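Local coordinates for protein ribosomal RNA small subunit methyltransferase E (Legionella pneumophila, PDB 5O95) that probably methylates N3 of a single uridine in 16S rRNA of the assembled small ribosomal subunit, using S-adenosyl-L-methionine as methyl donor, at residues G13-G18 against K51-S56; V157-F162 against D204-L209; R94-M99 against A128-Q133; R183-Q188 against G214-S219. All coordinates share one frame; numbering follows the deposited sequence. Where two conformers were deposited one is given.

Contact 1 (G13-G18 against K51-S56)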
loop_
_atom_site.group_PDB
_atom_site.type_symbol
_atom_site.label_atom_id
_atom_site.label_comp_id
_atom_site.label_asym_id
_atom_site.label_seq_id
_atom_site.Cartn_x
_atom_site.Cartn_y
_atom_site.Cartn_z
ATOM N N GLY B 13 -12.595 -20.373 -19.471
ATOM C CA GLY B 13 -13.525 -21.237 -20.190
ATOM C C GLY B 13 -14.942 -21.092 -19.676
ATOM O O GLY B 13 -15.217 -20.442 -18.671
ATOM N N GLU B 14 -15.854 -21.718 -20.424
ATOM C CA GLU B 14 -17.257 -21.808 -20.054
ATOM C C GLU B 14 -17.530 -23.240 -19.629
ATOM O O GLU B 14 -17.072 -24.183 -20.293
ATOM C CB GLU B 14 -18.126 -21.505 -21.269
ATOM C CG GLU B 14 -17.965 -20.130 -21.838
ATOM C CD GLU B 14 -18.422 -19.055 -20.889
ATOM O OE1 GLU B 14 -19.451 -19.267 -20.215
ATOM O OE2 GLU B 14 -17.751 -18.004 -20.818
ATOM N N TYR B 15 -18.324 -23.400 -18.557
ATOM C CA TYR B 15 -18.592 -24.700 -17.962
ATOM C C TYR B 15 -20.044 -24.746 -17.527
ATOM O O TYR B 15 -20.681 -23.710 -17.337
ATOM C CB TYR B 15 -17.669 -25.027 -16.774
ATOM C CG TYR B 15 -16.241 -24.904 -17.208
ATOM C CD1 TYR B 15 -15.648 -25.917 -17.942
ATOM C CD2 TYR B 15 -15.513 -23.736 -16.964
ATOM C CE1 TYR B 15 -14.360 -25.808 -18.404
ATOM C CE2 TYR B 15 -14.212 -23.610 -17.425
ATOM C CZ TYR B 15 -13.649 -24.655 -18.149
ATOM O OH TYR B 15 -12.358 -24.538 -18.617
ATOM N N GLN B 16 -20.550 -25.962 -17.382
ATOM C CA GLN B 16 -21.935 -26.168 -16.992
ATOM C C GLN B 16 -21.996 -27.028 -15.744
ATOM O O GLN B 16 -21.096 -27.827 -15.500
ATOM C CB GLN B 16 -22.723 -26.879 -18.102
ATOM C CG GLN B 16 -22.696 -26.158 -19.443
ATOM C CD GLN B 16 -23.067 -24.687 -19.335
ATOM O OE1 GLN B 16 -23.995 -24.320 -18.613
ATOM N NE2 GLN B 16 -22.337 -23.835 -20.054
ATOM N N PRO B 17 -23.071 -26.929 -14.956
ATOM C CA PRO B 17 -23.174 -27.791 -13.776
ATOM C C PRO B 17 -23.072 -29.255 -14.163
ATOM O O PRO B 17 -23.556 -29.674 -15.218
ATOM C CB PRO B 17 -24.564 -27.456 -13.221
ATOM C CG PRO B 17 -24.763 -26.030 -13.610
ATOM C CD PRO B 17 -24.139 -25.915 -14.994
ATOM N N GLY B 18 -22.442 -30.039 -13.293
ATOM C CA GLY B 18 -22.265 -31.455 -13.530
ATOM C C GLY B 18 -21.052 -31.821 -14.358
ATOM O O GLY B 18 -20.746 -33.013 -14.473
ATOM N N LYS B 51 -18.001 -15.088 -13.850
ATOM C CA LYS B 51 -18.733 -16.274 -13.428
ATOM C C LYS B 51 -17.907 -17.025 -12.395
ATOM O O LYS B 51 -16.690 -17.182 -12.558
ATOM C CB LYS B 51 -19.040 -17.195 -14.608
ATOM C CG LYS B 51 -20.041 -16.593 -15.572
ATOM C CD LYS B 51 -20.291 -17.521 -16.759
ATOM C CE LYS B 51 -21.147 -16.838 -17.806
ATOM N NZ LYS B 51 -21.322 -17.710 -18.998
ATOM N N GLU B 52 -18.576 -17.494 -11.345
ATOM C CA GLU B 52 -17.975 -18.329 -10.311
ATOM C C GLU B 52 -18.570 -19.725 -10.412
ATOM O O GLU B 52 -19.792 -19.873 -10.530
ATOM C CB GLU B 52 -18.244 -17.757 -8.917
ATOM C CG GLU B 52 -17.339 -16.566 -8.581
ATOM C CD GLU B 52 -17.574 -16.039 -7.185
ATOM O OE1 GLU B 52 -18.297 -16.661 -6.379
ATOM O OE2 GLU B 52 -16.995 -14.983 -6.864
ATOM N N PHE B 53 -17.706 -20.742 -10.371
ATOM C CA PHE B 53 -18.108 -22.140 -10.509
ATOM C C PHE B 53 -17.834 -22.826 -9.180
ATOM O O PHE B 53 -16.681 -22.946 -8.760
ATOM C CB PHE B 53 -17.329 -22.785 -11.650
ATOM C CG PHE B 53 -17.528 -22.091 -12.969
ATOM C CD1 PHE B 53 -16.737 -20.988 -13.309
ATOM C CD2 PHE B 53 -18.500 -22.539 -13.866
ATOM C CE1 PHE B 53 -16.937 -20.319 -14.504
ATOM C CE2 PHE B 53 -18.714 -21.876 -15.062
ATOM C CZ PHE B 53 -17.911 -20.771 -15.391
ATOM N N THR B 54 -18.888 -23.250 -8.499
ATOM C CA THR B 54 -18.705 -23.969 -7.248
ATOM C C THR B 54 -18.335 -25.395 -7.588
ATOM O O THR B 54 -19.047 -26.057 -8.355
ATOM C CB THR B 54 -19.984 -23.920 -6.415
ATOM O OG1 THR B 54 -20.302 -22.561 -6.124
ATOM C CG2 THR B 54 -19.794 -24.671 -5.095
ATOM N N ALA B 55 -17.217 -25.867 -7.050
ATOM C CA ALA B 55 -16.664 -27.140 -7.474
ATOM C C ALA B 55 -16.137 -27.885 -6.260
ATOM O O ALA B 55 -15.916 -27.312 -5.193
ATOM C CB ALA B 55 -15.542 -26.975 -8.515
ATOM N N SER B 56 -15.948 -29.178 -6.437
ATOM C CA SER B 56 -15.307 -29.989 -5.423
ATOM C C SER B 56 -14.293 -30.895 -6.094
ATOM O O SER B 56 -14.421 -31.255 -7.273
ATOM C CB SER B 56 -16.307 -30.804 -4.623
ATOM O OG SER B 56 -16.988 -31.685 -5.481
#

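Contact 2 (V157-F162 against D204-L209)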
loop_
_atom_site.group_PDB
_atom_site.type_symbol
_atom_site.label_atom_id
_atom_site.label_comp_id
_atom_site.label_asym_id
_atom_site.label_seq_id
_atom_site.Cartn_x
_atom_site.Cartn_y
_atom_site.Cartn_z
ATOM N N VAL B 157 5.348 0.477 -22.839
ATOM C CA VAL B 157 5.524 1.502 -23.861
ATOM C C VAL B 157 6.266 2.680 -23.248
ATOM O O VAL B 157 6.284 2.868 -22.026
ATOM C CB VAL B 157 4.200 2.003 -24.490
ATOM C CG1 VAL B 157 3.475 0.883 -25.250
ATOM C CG2 VAL B 157 3.298 2.637 -23.446
ATOM N N TYR B 158 6.875 3.477 -24.126
ATOM C CA TYR B 158 7.444 4.744 -23.690
ATOM C C TYR B 158 6.347 5.776 -23.463
ATOM O O TYR B 158 5.226 5.664 -23.966
ATOM C CB TYR B 158 8.444 5.276 -24.721
ATOM C CG TYR B 158 9.763 4.543 -24.719
ATOM C CD1 TYR B 158 9.928 3.370 -25.437
ATOM C CD2 TYR B 158 10.840 5.017 -23.984
ATOM C CE1 TYR B 158 11.131 2.689 -25.427
ATOM C CE2 TYR B 158 12.045 4.347 -23.971
ATOM C CZ TYR B 158 12.185 3.184 -24.690
ATOM O OH TYR B 158 13.386 2.515 -24.679
ATOM N N LEU B 159 6.698 6.807 -22.700
ATOM C CA LEU B 159 5.720 7.811 -22.298
ATOM C C LEU B 159 5.048 8.463 -23.504
ATOM O O LEU B 159 3.846 8.752 -23.467
ATOM C CB LEU B 159 6.406 8.862 -21.427
ATOM C CG LEU B 159 5.564 10.052 -20.965
ATOM C CD1 LEU B 159 4.612 9.669 -19.824
ATOM C CD2 LEU B 159 6.467 11.197 -20.550
ATOM N N ASP B 160 5.803 8.725 -24.574
ATOM C CA ASP B 160 5.207 9.416 -25.712
ATOM C C ASP B 160 4.124 8.573 -26.376
ATOM O O ASP B 160 3.067 9.096 -26.750
ATOM C CB ASP B 160 6.269 9.864 -26.723
ATOM C CG ASP B 160 7.067 8.715 -27.299
ATOM O OD1 ASP B 160 7.017 7.594 -26.762
ATOM O OD2 ASP B 160 7.764 8.946 -28.307
ATOM N N GLN B 161 4.364 7.269 -26.531
ATOM C CA GLN B 161 3.309 6.395 -27.038
ATOM C C GLN B 161 2.111 6.370 -26.100
ATOM O O GLN B 161 0.960 6.382 -26.551
ATOM C CB GLN B 161 3.835 4.978 -27.263
ATOM C CG GLN B 161 2.771 4.056 -27.825
ATOM C CD GLN B 161 3.318 2.720 -28.278
ATOM O OE1 GLN B 161 4.490 2.411 -28.076
ATOM N NE2 GLN B 161 2.459 1.912 -28.892
ATOM N N PHE B 162 2.351 6.339 -24.787
ATOM C CA PHE B 162 1.228 6.262 -23.861
ATOM C C PHE B 162 0.337 7.494 -23.955
ATOM O O PHE B 162 -0.891 7.379 -24.019
ATOM C CB PHE B 162 1.693 6.041 -22.424
ATOM C CG PHE B 162 0.560 5.879 -21.472
ATOM C CD1 PHE B 162 -0.028 4.639 -21.282
ATOM C CD2 PHE B 162 0.055 6.975 -20.788
ATOM C CE1 PHE B 162 -1.098 4.493 -20.408
ATOM C CE2 PHE B 162 -1.015 6.838 -19.923
ATOM C CZ PHE B 162 -1.592 5.597 -19.735
ATOM N N ASP B 204 11.511 18.320 -18.272
ATOM C CA ASP B 204 10.674 19.409 -18.768
ATOM C C ASP B 204 10.013 19.044 -20.089
ATOM O O ASP B 204 8.854 19.405 -20.335
ATOM C CB ASP B 204 11.507 20.681 -18.939
ATOM C CG ASP B 204 11.851 21.332 -17.617
ATOM O OD1 ASP B 204 11.112 21.115 -16.634
ATOM O OD2 ASP B 204 12.860 22.066 -17.567
ATOM N N GLU B 205 10.736 18.326 -20.951
ATOM C CA GLU B 205 10.181 17.929 -22.239
ATOM C C GLU B 205 9.073 16.897 -22.065
ATOM O O GLU B 205 8.074 16.923 -22.794
ATOM C CB GLU B 205 11.300 17.403 -23.143
ATOM C CG GLU B 205 10.837 16.735 -24.424
ATOM C CD GLU B 205 11.983 16.114 -25.199
ATOM O OE1 GLU B 205 13.141 16.228 -24.745
ATOM O OE2 GLU B 205 11.726 15.507 -26.260
ATOM N N GLU B 206 9.228 15.983 -21.105
ATOM C CA GLU B 206 8.164 15.020 -20.844
ATOM C C GLU B 206 6.900 15.722 -20.372
ATOM O O GLU B 206 5.792 15.372 -20.793
ATOM C CB GLU B 206 8.628 13.985 -19.821
ATOM C CG GLU B 206 9.687 13.059 -20.372
ATOM C CD GLU B 206 10.120 12.011 -19.377
ATOM O OE1 GLU B 206 10.442 12.370 -18.226
ATOM O OE2 GLU B 206 10.134 10.825 -19.752
ATOM N N ILE B 207 7.047 16.732 -19.510
ATOM C CA ILE B 207 5.873 17.432 -18.998
ATOM C C ILE B 207 5.197 18.231 -20.104
ATOM O O ILE B 207 3.964 18.352 -20.137
ATOM C CB ILE B 207 6.243 18.300 -17.781
ATOM C CG1 ILE B 207 6.651 17.402 -16.616
ATOM C CG2 ILE B 207 5.082 19.194 -17.382
ATOM C CD1 ILE B 207 5.579 16.394 -16.245
ATOM N N ARG B 208 5.987 18.800 -21.019
ATOM C CA ARG B 208 5.404 19.455 -22.185
ATOM C C ARG B 208 4.597 18.453 -23.002
ATOM O O ARG B 208 3.507 18.765 -23.496
ATOM C CB ARG B 208 6.519 20.102 -23.010
ATOM C CG ARG B 208 6.076 20.782 -24.285
ATOM C CD ARG B 208 7.161 21.727 -24.816
ATOM N NE ARG B 208 8.499 21.132 -24.820
ATOM C CZ ARG B 208 9.483 21.483 -23.992
ATOM N NH1 ARG B 208 9.285 22.429 -23.084
ATOM N NH2 ARG B 208 10.667 20.887 -24.071
ATOM N N LEU B 209 5.091 17.222 -23.091
ATOM C CA LEU B 209 4.395 16.181 -23.835
ATOM C C LEU B 209 3.127 15.734 -23.112
ATOM O O LEU B 209 2.063 15.604 -23.728
ATOM C CB LEU B 209 5.345 15.008 -24.045
ATOM C CG LEU B 209 4.940 13.894 -24.999
ATOM C CD1 LEU B 209 4.901 14.402 -26.431
ATOM C CD2 LEU B 209 5.945 12.788 -24.846
#

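Contact 3 (R94-M99 against A128-Q133)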
loop_
_atom_site.group_PDB
_atom_site.type_symbol
_atom_site.label_atom_id
_atom_site.label_comp_id
_atom_site.label_asym_id
_atom_site.label_seq_id
_atom_site.Cartn_x
_atom_site.Cartn_y
_atom_site.Cartn_z
ATOM N N ARG B 94 9.578 -3.561 -6.780
ATOM C CA ARG B 94 8.473 -2.638 -6.539
ATOM C C ARG B 94 7.322 -2.883 -7.506
ATOM O O ARG B 94 6.146 -2.788 -7.122
ATOM C CB ARG B 94 8.991 -1.198 -6.641
ATOM C CG ARG B 94 9.986 -0.831 -5.558
ATOM C CD ARG B 94 10.868 0.328 -5.985
ATOM N NE ARG B 94 11.730 0.800 -4.897
ATOM C CZ ARG B 94 12.865 0.212 -4.535
ATOM N NH1 ARG B 94 13.582 0.709 -3.532
ATOM N NH2 ARG B 94 13.283 -0.877 -5.171
ATOM N N MET B 95 7.629 -3.249 -8.757
ATOM C CA MET B 95 6.551 -3.450 -9.717
ATOM C C MET B 95 5.704 -4.643 -9.329
ATOM O O MET B 95 4.481 -4.623 -9.508
ATOM C CB MET B 95 7.107 -3.661 -11.119
ATOM C CG MET B 95 6.042 -3.681 -12.198
ATOM S SD MET B 95 5.161 -2.109 -12.370
ATOM C CE MET B 95 6.026 -1.437 -13.797
ATOM N N GLU B 96 6.330 -5.677 -8.765
ATOM C CA GLU B 96 5.554 -6.856 -8.374
ATOM C C GLU B 96 4.533 -6.488 -7.309
ATOM O O GLU B 96 3.395 -6.967 -7.329
ATOM C CB GLU B 96 6.505 -7.945 -7.880
ATOM C CG GLU B 96 7.299 -8.674 -9.000
ATOM C CD GLU B 96 8.364 -7.849 -9.732
ATOM O OE1 GLU B 96 8.795 -6.778 -9.250
ATOM O OE2 GLU B 96 8.805 -8.306 -10.811
ATOM N N MET B 97 4.902 -5.599 -6.398
ATOM C CA MET B 97 3.963 -5.125 -5.390
ATOM C C MET B 97 2.839 -4.325 -6.032
ATOM O O MET B 97 1.658 -4.522 -5.698
ATOM C CB MET B 97 4.743 -4.278 -4.375
ATOM C CG MET B 97 4.113 -4.203 -3.017
ATOM S SD MET B 97 3.964 -2.489 -2.549
ATOM C CE MET B 97 2.765 -1.976 -3.753
ATOM N N VAL B 98 3.177 -3.451 -6.982
ATOM C CA VAL B 98 2.168 -2.638 -7.657
ATOM C C VAL B 98 1.190 -3.514 -8.422
ATOM O O VAL B 98 -0.010 -3.244 -8.430
ATOM C CB VAL B 98 2.825 -1.603 -8.583
ATOM C CG1 VAL B 98 1.790 -0.904 -9.424
ATOM C CG2 VAL B 98 3.604 -0.576 -7.753
ATOM N N MET B 99 1.699 -4.528 -9.136
ATOM C CA MET B 99 0.820 -5.457 -9.835
ATOM C C MET B 99 -0.184 -6.079 -8.877
ATOM O O MET B 99 -1.384 -6.156 -9.181
ATOM C CB MET B 99 1.649 -6.553 -10.509
ATOM C CG MET B 99 2.524 -6.060 -11.660
ATOM S SD MET B 99 1.551 -5.564 -13.092
ATOM C CE MET B 99 2.796 -4.628 -14.004
ATOM N N ALA B 128 9.851 -10.223 -21.482
ATOM C CA ALA B 128 8.851 -11.273 -21.687
ATOM C C ALA B 128 8.679 -12.111 -20.428
ATOM O O ALA B 128 7.557 -12.490 -20.071
ATOM C CB ALA B 128 9.251 -12.159 -22.866
ATOM N N LYS B 129 9.781 -12.420 -19.739
ATOM C CA LYS B 129 9.644 -13.168 -18.497
ATOM C C LYS B 129 8.916 -12.345 -17.443
ATOM O O LYS B 129 8.098 -12.879 -16.696
ATOM C CB LYS B 129 11.008 -13.605 -17.972
ATOM C CG LYS B 129 11.699 -14.644 -18.869
ATOM C CD LYS B 129 13.048 -15.057 -18.304
ATOM C CE LYS B 129 13.843 -15.845 -19.333
ATOM N NZ LYS B 129 13.011 -16.925 -19.933
ATOM N N LYS B 130 9.240 -11.051 -17.341
ATOM C CA LYS B 130 8.554 -10.202 -16.366
ATOM C C LYS B 130 7.064 -10.111 -16.655
ATOM O O LYS B 130 6.245 -10.166 -15.734
ATOM C CB LYS B 130 9.189 -8.812 -16.345
ATOM C CG LYS B 130 10.497 -8.750 -15.598
ATOM C CD LYS B 130 10.234 -8.963 -14.119
ATOM C CE LYS B 130 11.434 -8.544 -13.296
ATOM N NZ LYS B 130 11.302 -9.096 -11.920
ATOM N N MET B 131 6.691 -9.992 -17.931
ATOM C CA MET B 131 5.272 -9.904 -18.274
ATOM C C MET B 131 4.525 -11.184 -17.903
ATOM O O MET B 131 3.377 -11.126 -17.427
ATOM C CB MET B 131 5.110 -9.570 -19.757
ATOM C CG MET B 131 5.624 -8.170 -20.148
ATOM S SD MET B 131 4.469 -6.936 -19.505
ATOM C CE MET B 131 2.986 -7.274 -20.483
ATOM N N HIS B 132 5.164 -12.344 -18.093
ATOM C CA HIS B 132 4.554 -13.610 -17.673
ATOM C C HIS B 132 4.370 -13.639 -16.162
ATOM O O HIS B 132 3.285 -13.961 -15.654
ATOM C CB HIS B 132 5.438 -14.781 -18.120
ATOM C CG HIS B 132 4.862 -16.125 -17.791
ATOM N ND1 HIS B 132 3.927 -16.746 -18.593
ATOM C CD2 HIS B 132 5.086 -16.967 -16.752
ATOM C CE1 HIS B 132 3.589 -17.907 -18.055
ATOM N NE2 HIS B 132 4.280 -18.066 -16.940
ATOM N N GLN B 133 5.418 -13.236 -15.426
ATOM C CA GLN B 133 5.370 -13.264 -13.972
ATOM C C GLN B 133 4.363 -12.259 -13.443
ATOM O O GLN B 133 3.636 -12.554 -12.491
ATOM C CB GLN B 133 6.755 -12.955 -13.405
ATOM C CG GLN B 133 7.769 -14.019 -13.741
ATOM C CD GLN B 133 9.192 -13.559 -13.494
ATOM O OE1 GLN B 133 9.424 -12.541 -12.837
ATOM N NE2 GLN B 133 10.155 -14.303 -14.031
HETATM O O HOH W 1 8.346 -11.305 -10.932
HETATM O O HOH W 2 10.552 -5.819 -11.400
#

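Contact 4 (R183-Q188 against G214-S219)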
loop_
_atom_site.group_PDB
_atom_site.type_symbol
_atom_site.label_atom_id
_atom_site.label_comp_id
_atom_site.label_asym_id
_atom_site.label_seq_id
_atom_site.Cartn_x
_atom_site.Cartn_y
_atom_site.Cartn_z
ATOM N N ARG B 183 -9.941 16.833 -5.228
ATOM C CA ARG B 183 -11.181 17.592 -5.141
ATOM C C ARG B 183 -11.416 18.482 -6.352
ATOM O O ARG B 183 -12.554 18.903 -6.578
ATOM C CB ARG B 183 -11.170 18.464 -3.883
ATOM C CG ARG B 183 -11.112 17.671 -2.593
ATOM C CD ARG B 183 -11.196 18.597 -1.381
ATOM N NE ARG B 183 -11.865 17.930 -0.262
ATOM C CZ ARG B 183 -11.223 17.317 0.725
ATOM N NH1 ARG B 183 -9.896 17.302 0.737
ATOM N NH2 ARG B 183 -11.905 16.725 1.696
ATOM N N ASP B 184 -10.375 18.791 -7.122
ATOM C CA ASP B 184 -10.489 19.720 -8.242
ATOM C C ASP B 184 -10.677 19.021 -9.580
ATOM O O ASP B 184 -10.739 19.701 -10.610
ATOM C CB ASP B 184 -9.247 20.606 -8.323
ATOM C CG ASP B 184 -8.993 21.361 -7.040
ATOM O OD1 ASP B 184 -9.947 21.965 -6.509
ATOM O OD2 ASP B 184 -7.843 21.326 -6.554
ATOM N N TYR B 185 -10.752 17.694 -9.595
ATOM C CA TYR B 185 -10.914 16.980 -10.851
ATOM C C TYR B 185 -12.199 16.165 -10.829
ATOM O O TYR B 185 -12.607 15.675 -9.772
ATOM C CB TYR B 185 -9.728 16.039 -11.099
ATOM C CG TYR B 185 -8.434 16.778 -11.304
ATOM C CD1 TYR B 185 -8.291 17.678 -12.353
ATOM C CD2 TYR B 185 -7.356 16.586 -10.448
ATOM C CE1 TYR B 185 -7.112 18.373 -12.544
ATOM C CE2 TYR B 185 -6.171 17.282 -10.634
ATOM C CZ TYR B 185 -6.056 18.158 -11.692
ATOM O OH TYR B 185 -4.883 18.856 -11.884
ATOM N N PRO B 186 -12.854 15.993 -11.987
ATOM C CA PRO B 186 -14.097 15.194 -12.076
ATOM C C PRO B 186 -13.809 13.696 -12.075
ATOM O O PRO B 186 -13.867 12.998 -13.102
ATOM C CB PRO B 186 -14.704 15.684 -13.395
ATOM C CG PRO B 186 -13.505 15.971 -14.251
ATOM C CD PRO B 186 -12.490 16.585 -13.288
ATOM N N VAL B 187 -13.469 13.174 -10.896
ATOM C CA VAL B 187 -13.163 11.755 -10.738
ATOM C C VAL B 187 -14.492 11.011 -10.663
ATOM O O VAL B 187 -15.153 10.985 -9.624
ATOM C CB VAL B 187 -12.278 11.482 -9.521
ATOM C CG1 VAL B 187 -11.941 10.006 -9.452
ATOM C CG2 VAL B 187 -10.997 12.326 -9.577
ATOM N N GLN B 188 -14.886 10.405 -11.777
ATOM C CA GLN B 188 -16.173 9.746 -11.921
ATOM C C GLN B 188 -16.093 8.854 -13.146
ATOM O O GLN B 188 -15.225 9.053 -14.002
ATOM C CB GLN B 188 -17.291 10.776 -12.104
ATOM C CG GLN B 188 -17.092 11.667 -13.303
ATOM C CD GLN B 188 -18.010 12.869 -13.277
ATOM O OE1 GLN B 188 -17.998 13.651 -12.327
ATOM N NE2 GLN B 188 -18.822 13.016 -14.318
ATOM N N GLY B 214 -3.102 16.739 -22.535
ATOM C CA GLY B 214 -4.209 16.889 -21.603
ATOM C C GLY B 214 -4.086 16.170 -20.280
ATOM O O GLY B 214 -5.080 16.065 -19.558
ATOM N N PHE B 215 -2.905 15.665 -19.932
ATOM C CA PHE B 215 -2.688 15.073 -18.617
ATOM C C PHE B 215 -2.539 16.177 -17.577
ATOM O O PHE B 215 -1.691 17.068 -17.715
ATOM C CB PHE B 215 -1.486 14.130 -18.636
ATOM C CG PHE B 215 -1.810 12.780 -19.223
ATOM C CD1 PHE B 215 -1.890 12.608 -20.599
ATOM C CD2 PHE B 215 -2.067 11.696 -18.396
ATOM C CE1 PHE B 215 -2.216 11.367 -21.145
ATOM C CE2 PHE B 215 -2.398 10.453 -18.934
ATOM C CZ PHE B 215 -2.464 10.290 -20.297
ATOM N N LEU B 216 -3.388 16.132 -16.554
ATOM C CA LEU B 216 -3.476 17.184 -15.549
ATOM C C LEU B 216 -2.773 16.753 -14.267
ATOM O O LEU B 216 -2.936 15.612 -13.825
ATOM C CB LEU B 216 -4.945 17.471 -15.237
ATOM C CG LEU B 216 -5.793 17.879 -16.445
ATOM C CD1 LEU B 216 -7.239 18.129 -16.043
ATOM C CD2 LEU B 216 -5.214 19.090 -17.153
ATOM N N PRO B 217 -2.008 17.648 -13.638
ATOM C CA PRO B 217 -1.143 17.236 -12.517
ATOM C C PRO B 217 -1.911 17.045 -11.220
ATOM O O PRO B 217 -2.697 17.904 -10.814
ATOM C CB PRO B 217 -0.147 18.396 -12.392
ATOM C CG PRO B 217 -0.861 19.587 -12.981
ATOM C CD PRO B 217 -1.746 19.026 -14.078
ATOM N N LEU B 218 -1.658 15.917 -10.560
ATOM C CA LEU B 218 -2.321 15.550 -9.316
ATOM C C LEU B 218 -1.303 15.505 -8.187
ATOM O O LEU B 218 -0.180 15.026 -8.369
ATOM C CB LEU B 218 -2.944 14.165 -9.471
ATOM C CG LEU B 218 -3.659 13.584 -8.257
ATOM C CD1 LEU B 218 -4.880 14.425 -7.930
ATOM C CD2 LEU B 218 -4.071 12.141 -8.553
ATOM N N SER B 219 -1.685 16.025 -7.023
ATOM C CA SER B 219 -0.882 15.878 -5.820
ATOM C C SER B 219 -1.519 14.855 -4.896
ATOM O O SER B 219 -2.720 14.565 -4.983
ATOM C CB SER B 219 -0.760 17.211 -5.067
ATOM O OG SER B 219 -2.041 17.721 -4.713
#

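Contact 1 (G13-G18 against K51-S56)
Y15 sets the edge of its ring against a face of F53, a T-shaped pair on the N-terminal PUA domain, where the loop after strand 8-10 runs over strand 51-61. The ring centroids lie 5.6 Å apart and the planes meet at 84°. Y15 CD2 stands over the rim of the F53 ring, 4.1 Å from F53 CZ, while Y15 CB rests 3.7 Å from F53 CE2; one phenyl ring thus takes both the edge of the tyrosine and the foot of its side chain. K51, extended beyond CG, sends its amine across to E14, whose chain folds back at CG (chi2 -65°) although its CB points away from the strand. In one of the lysine's two conformers K51 NZ reaches E14 OE1 at 2.7 Å, a salt bridge made on the syn side of the carboxylate. F53 is buried and also packs on L45 and V72 of the flanking strands. The tyrosine hydroxyl leads away to the carbonyl O of P12, a hydrogen bond that fixes the far end of the ring. N47 touches both E14 and F53, and its ND2 hydrogen-bonds G13 O.

Contact 2 (V157-F162 against D204-L209)
E206 has both carboxylate oxygens gripped by backbone N-H groups, OE1 by S203 and OE2 by E116, and this buried acid turns its aliphatic stem to L159. L159 CD2 lies 3.6 Å from E206 CB and 3.7 Å from E206 CG, with E206 OE2 only slightly farther, so the glutamate chain passes along one methyl, from CB to the carboxylate. With CG anti to the backbone N (chi1 177°), L159 extends from the first turn of helix 159-165 toward helix 204-212. One turn further along the latter, L209 CD2 sits 3.5 Å from D160 CB and 3.6 Å from D160 CA, a methyl pressed against the foot of an exposed aspartate whose carboxylate leads away. L159 also packs on L113 and I195, joining helix 159-165 to the parallel sheet of the SPOUT methyltransferase domain. Between the segments the contact is thus wholly van der Waals, while the two amide N-H groups satisfy the E206 carboxylate from outside them and would probably favour its ionised form.

Contact 3 (R94-M99 against A128-Q133)
Segments 94-99 and 128-133, on helices 94-104 and 124-145, keep their backbones apart: the nearest CA atoms between them, those of E96 and Q133, are 8.5 Å from each other. Long polar side chains span the distance. The side chains of E96 and K130 cross at about a right angle, K130 NZ lying 2.8 Å from E96 OE2 in a salt bridge. The amine comes from the syn side of the carboxylate but 34° out of its plane. Both chains bend to get there: E96 folds at CG (chi2 69°) and K130 turns the opposite way (chi2 -68°), carrying ends whose CB bonds do not aim at the facing segment. Water backs the ion pair. One molecule donates to E96 OE2 at 3.0 Å and to Q133 OE1 at a doubtfully short 2.5 Å, bringing Q133 into the contact without direct touch; a second lies 2.9 Å from E96 OE1 and weakly accepts from K130 NZ. W134 NE1 adds another hydrogen bond to E96 OE2, which therefore receives the lysine, a water and the indole N-H, a grouping that would probably favour the carboxylate form. M95 and M99 of the same helix pack on W134; M97 packs on M97 of the second subunit. The pair of helices belongs to the SPOUT methyltransferase domain, and the salt bridge ties them together at its partly exposed surface.

Contact 4 (R183-Q188 against G214-S219)
L216, two residues beyond the G214 that closes helix 204-212 as C-prime residue of a Schellman motif, meets the ring of Y185: L216 CD1 lies 3.5 Å from Y185 CE1, and L216 CB is 3.6 Å from the same ring carbon. The leucine comes in obliquely to the ring. At P217 the backbone takes over. Y185 OH donates to P217 O at 2.6 Å, a short bond in which the hydroxyl stands above the carbonyl plane, 42° out of it, with a C=O...O angle of 131°. The carbonyl oxygen lies at the ring's edge, near its plane. P217 CD is also 3.8 Å from Y185 OH, although the proline's CB points away. This strand, 216-218, is the outermost member, within the chain, of the six-stranded parallel sheet of the SPOUT domain; through backbone bonds of L216 and L218 it pairs with strand 170-174. Y185, in the loop that follows strand 170-174, reaches over to this edge strand. L172 and K180 also touch the tyrosine. L218 follows, its chi1 of 178° swinging the branch clear of its own backbone N and bringing CD1 to the ring edge, 4.1 Å from Y185 CE2 and near the ring plane. The buried L218 packs on L174 as well, a residue seen to bind S-adenosyl-L-methionine, and its side chain is about 5 Å from that of L220, another such residue.

In the fold
Contact 1 lies alone in the PUA domain, its centre 45 Å from that of contact 2 and 41 Å from that of contact 4, on the opposite side of the chain's centre from both. The other three share the methyltransferase domain. Contacts 2 and 4 alternate along the chain and touch directly: F162 CE2 packs 3.8 Å from F215 CZ, where helix 159-165 approaches the chain just after helix 204-212. Contact 3 stands apart, its nearest atoms about 8 Å from contact 2 and 14 Å from contact 4. S-adenosyl-L-methionine, not bound to this chain, has been seen at two positions: the side chain of L218 is about 4 Å from that of L174 and L159 about 7 Å from G197 at the first, and the side chain of E96 about 11 Å from that of T227 at the second.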